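Local atomic coordinates of luciferase-like monooxygenase (PDB entry 7BIP), a protein that probably acts as a monooxygenase of the bacterial luciferase-like family in the biosynthesis of the aromatic polyketide rishirilide, and can bind calcium ions. Residues Ala142-Val147 with Leu161-Gln166. Residues are numbered along the deposited sequence; the frame is centred on the assembly and turned at random.
Sequences AEEDVV and LPRTWQ. With CA (calcium ion), chain C.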
ATOM      1  N   ALA A 142     -17.220  -8.824  -5.631  1.00 12.87           N
ATOM      2  CA  ALA A 142     -18.384  -9.664  -5.394  1.00 13.68           C
ATOM      3  C   ALA A 142     -18.572 -10.748  -6.440  1.00 17.65           C
ATOM      4  O   ALA A 142     -19.256 -11.742  -6.158  1.00 20.26           O
ATOM      5  CB  ALA A 142     -19.656  -8.807  -5.358  1.00 15.49           C
ATOM      6  N   GLU A 143     -17.998 -10.578  -7.629  1.00 13.31           N
ATOM      7  CA  GLU A 143     -18.316 -11.414  -8.780  1.00 12.47           C
ATOM      8  C   GLU A 143     -17.041 -11.910  -9.458  1.00 11.48           C
ATOM      9  O   GLU A 143     -15.932 -11.444  -9.187  1.00 13.95           O
ATOM     10  CB  GLU A 143     -19.167 -10.653  -9.818  1.00 19.45           C
ATOM     11  CG  GLU A 143     -20.425  -9.983  -9.267  1.00 25.56           C
ATOM     12  CD  GLU A 143     -21.470 -10.974  -8.797  1.00 48.30           C
ATOM     13  OE1 GLU A 143     -22.270 -10.613  -7.907  1.00 58.02           O
ATOM     14  OE2 GLU A 143     -21.495 -12.111  -9.318  1.00 57.39           O
ATOM     15  N   GLU A 144     -17.235 -12.864 -10.365  1.00 12.70           N
ATOM     16  CA  GLU A 144     -16.179 -13.437 -11.181  1.00 12.81           C
ATOM     17  C   GLU A 144     -16.586 -13.323 -12.643  1.00 15.93           C
ATOM     18  O   GLU A 144     -17.758 -13.101 -12.955  1.00 17.69           O
ATOM     19  CB  GLU A 144     -15.918 -14.900 -10.808  1.00 14.19           C
ATOM     20  CG  GLU A 144     -15.557 -15.083  -9.346  1.00 16.10           C
ATOM     21  CD  GLU A 144     -16.762 -15.320  -8.443  1.00 17.99           C
ATOM     22  OE1 GLU A 144     -17.796 -15.851  -8.916  1.00 17.62           O
ATOM     23  OE2 GLU A 144     -16.660 -14.977  -7.246  1.00 15.73           O
ATOM     24  N   ASP A 145     -15.612 -13.494 -13.540  1.00 15.79           N
ATOM     25  CA  ASP A 145     -15.836 -13.292 -14.981  1.00 16.56           C
ATOM     26  C   ASP A 145     -16.466 -11.924 -15.233  1.00 17.44           C
ATOM     27  O   ASP A 145     -17.399 -11.771 -16.028  1.00 16.88           O
ATOM     28  CB  ASP A 145     -16.711 -14.402 -15.581  1.00 17.00           C
ATOM     29  CG  ASP A 145     -15.912 -15.613 -16.035  1.00 26.55           C
ATOM     30  OD1 ASP A 145     -14.682 -15.501 -16.213  1.00 29.92           O
ATOM     31  OD2 ASP A 145     -16.530 -16.683 -16.228  1.00 26.89           O
ATOM     32  N   VAL A 146     -15.975 -10.920 -14.509  1.00 15.87           N
ATOM     33  CA  VAL A 146     -16.579  -9.598 -14.560  1.00 13.32           C
ATOM     34  C   VAL A 146     -16.305  -8.961 -15.914  1.00 15.99           C
ATOM     35  O   VAL A 146     -15.150  -8.852 -16.346  1.00 16.16           O
ATOM     36  CB  VAL A 146     -16.035  -8.722 -13.423  1.00 15.77           C
ATOM     37  CG1 VAL A 146     -16.562  -7.280 -13.543  1.00 16.49           C
ATOM     38  CG2 VAL A 146     -16.419  -9.328 -12.075  1.00 15.91           C
ATOM     39  N   VAL A 147     -17.367  -8.537 -16.584  1.00 15.50           N
ATOM     40  CA  VAL A 147     -17.261  -7.771 -17.817  1.00 17.92           C
ATOM     41  C   VAL A 147     -17.734  -6.366 -17.493  1.00 19.67           C
ATOM     42  O   VAL A 147     -18.920  -6.146 -17.222  1.00 18.19           O
ATOM     43  CB  VAL A 147     -18.069  -8.392 -18.958  1.00 18.93           C
ATOM     44  CG1 VAL A 147     -17.865  -7.565 -20.203  1.00 22.00           C
ATOM     45  CG2 VAL A 147     -17.592  -9.829 -19.189  1.00 19.62           C
ATOM     46  N   LEU A 161      -7.870 -11.184  -8.135  1.00 13.35           N
ATOM     47  CA  LEU A 161      -7.244 -11.814  -6.990  1.00 11.08           C
ATOM     48  C   LEU A 161      -6.473 -10.766  -6.202  1.00 12.84           C
ATOM     49  O   LEU A 161      -6.116  -9.711  -6.739  1.00 12.96           O
ATOM     50  CB  LEU A 161      -6.286 -12.932  -7.434  1.00 11.65           C
ATOM     51  CG  LEU A 161      -6.939 -14.143  -8.105  1.00 13.73           C
ATOM     52  CD1 LEU A 161      -5.840 -15.074  -8.613  1.00 18.40           C
ATOM     53  CD2 LEU A 161      -7.875 -14.882  -7.157  1.00 15.98           C
ATOM     54  N   PRO A 162      -6.243 -10.993  -4.908  1.00 12.58           N
ATOM     55  CA  PRO A 162      -6.845 -12.070  -4.124  1.00 11.97           C
ATOM     56  C   PRO A 162      -8.330 -11.795  -3.918  1.00 11.64           C
ATOM     57  O   PRO A 162      -8.770 -10.640  -3.995  1.00 13.57           O
ATOM     58  CB  PRO A 162      -6.083 -12.005  -2.802  1.00 11.95           C
ATOM     59  CG  PRO A 162      -5.736 -10.508  -2.659  1.00 11.55           C
ATOM     60  CD  PRO A 162      -5.479 -10.041  -4.074  1.00 14.08           C
ATOM     61  N   ARG A 163      -9.117 -12.838  -3.704  1.00 11.18           N
ATOM     62  CA  ARG A 163     -10.475 -12.595  -3.258  1.00 10.23           C
ATOM     63  C   ARG A 163     -10.438 -11.984  -1.865  1.00 15.06           C
ATOM     64  O   ARG A 163      -9.483 -12.173  -1.114  1.00 14.65           O
ATOM     65  CB  ARG A 163     -11.281 -13.888  -3.267  1.00 12.27           C
ATOM     66  CG  ARG A 163     -11.131 -14.686  -4.574  1.00 16.94           C
ATOM     67  CD  ARG A 163     -11.537 -13.886  -5.810  1.00 14.67           C
ATOM     68  NE  ARG A 163     -12.985 -13.732  -5.922  1.00 15.55           N
ATOM     69  CZ  ARG A 163     -13.581 -12.713  -6.533  1.00 15.20           C
ATOM     70  NH1 ARG A 163     -14.908 -12.645  -6.600  1.00 14.12           N
ATOM     71  NH2 ARG A 163     -12.848 -11.750  -7.065  1.00 17.36           N
ATOM     72  N   THR A 164     -11.478 -11.226  -1.524  1.00 12.49           N
ATOM     73  CA  THR A 164     -11.471 -10.599  -0.208  1.00 11.42           C
ATOM     74  C   THR A 164     -11.647 -11.638   0.906  1.00 14.18           C
ATOM     75  O   THR A 164     -12.087 -12.777   0.692  1.00 15.24           O
ATOM     76  CB  THR A 164     -12.565  -9.529  -0.106  1.00 11.55           C
ATOM     77  OG1 THR A 164     -13.845 -10.128  -0.332  1.00 16.42           O
ATOM     78  CG2 THR A 164     -12.335  -8.433  -1.149  1.00 14.95           C
ATOM     79  N   TRP A 165     -11.254 -11.233   2.111  1.00 10.72           N
ATOM     80  CA  TRP A 165     -11.481 -12.041   3.300  1.00 11.97           C
ATOM     81  C   TRP A 165     -12.944 -11.973   3.713  1.00 15.62           C
ATOM     82  O   TRP A 165     -13.595 -13.008   3.924  1.00 16.08           O
ATOM     83  CB  TRP A 165     -10.570 -11.526   4.416  1.00 14.36           C
ATOM     84  CG  TRP A 165     -10.738 -12.160   5.771  1.00 12.96           C
ATOM     85  CD1 TRP A 165     -11.833 -12.081   6.598  1.00 12.92           C
ATOM     86  CD2 TRP A 165      -9.758 -12.922   6.481  1.00 14.06           C
ATOM     87  NE1 TRP A 165     -11.589 -12.759   7.763  1.00 15.78           N
ATOM     88  CE2 TRP A 165     -10.321 -13.282   7.717  1.00 16.90           C
ATOM     89  CE3 TRP A 165      -8.455 -13.335   6.187  1.00 13.62           C
ATOM     90  CZ2 TRP A 165      -9.629 -14.051   8.662  1.00 18.36           C
ATOM     91  CZ3 TRP A 165      -7.768 -14.094   7.114  1.00 15.44           C
ATOM     92  CH2 TRP A 165      -8.352 -14.440   8.344  1.00 13.00           C
ATOM     93  N   GLN A 166     -13.481 -10.765   3.809  1.00 13.83           N
ATOM     94  CA  GLN A 166     -14.860 -10.581   4.238  1.00 13.77           C
ATOM     95  C   GLN A 166     -15.837 -10.950   3.127  1.00 12.70           C
ATOM     96  O   GLN A 166     -15.519 -10.880   1.942  1.00 15.68           O
ATOM     97  CB  GLN A 166     -15.088  -9.132   4.670  1.00 11.84           C
ATOM     98  CG  GLN A 166     -14.257  -8.745   5.883  1.00 13.29           C
ATOM     99  CD  GLN A 166     -14.442  -7.294   6.255  1.00 16.96           C
ATOM    100  OE1 GLN A 166     -15.451  -6.927   6.862  1.00 17.50           O
ATOM    101  NE2 GLN A 166     -13.479  -6.459   5.890  1.00 14.31           N
TER
HETATM  102 CA    CA C 401     -18.747 -16.214  -6.722  0.91 13.33          CA
HETATM  103  O   HOH W   1     -20.067 -14.245  -6.702  1.00 20.99           O
HETATM  104  O   HOH W   2     -13.442 -10.193  -9.979  1.00 13.49           O
HETATM  105  O   HOH W   3     -20.318 -17.245  -8.228  1.00 21.29           O
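Arg163 reaches across to Glu143 and Glu144 just past the C-terminal end of helix 126-142. This is a surface contact in an excursion of the TIM-barrel fold. Residues 142-147 run into strand 146-149, which pairs antiparallel with 154-158, and residues 161-166 follow this hairpin. Arg163 NH1 makes two bent bonds, both weak. Arg163 NH1 lies 3.0 Å from the backbone Glu143 O, with an N-H...O angle of 134°. Arg163 NH1 also meets Glu144 OE2 at 3.0 Å, the weak bond of a salt bridge. The arginine chain is bent at chi2 (-58°) and chi3, and in this shape its NH1 end reaches both glutamates. Its guanidinium lies 75° from the carboxylate plane, with Glu144 CG over one face. The stronger partners of the arginine are on NH2, which donates to the backbone oxygens Met160 O and Leu140 O. A water accepts weakly from NH2 and donates to Glu143 O, giving that carbonyl a second partner. Glu144 also holds a calcium ion through both carboxylate oxygens, so OE2 is shared between metal and arginine. The two cations probably both draw on the negative charge of this carboxylate. Two waters join the glutamate on the calcium. One of them, 2.4 Å from the calcium, donates to Ala142 O over 2.7 Å.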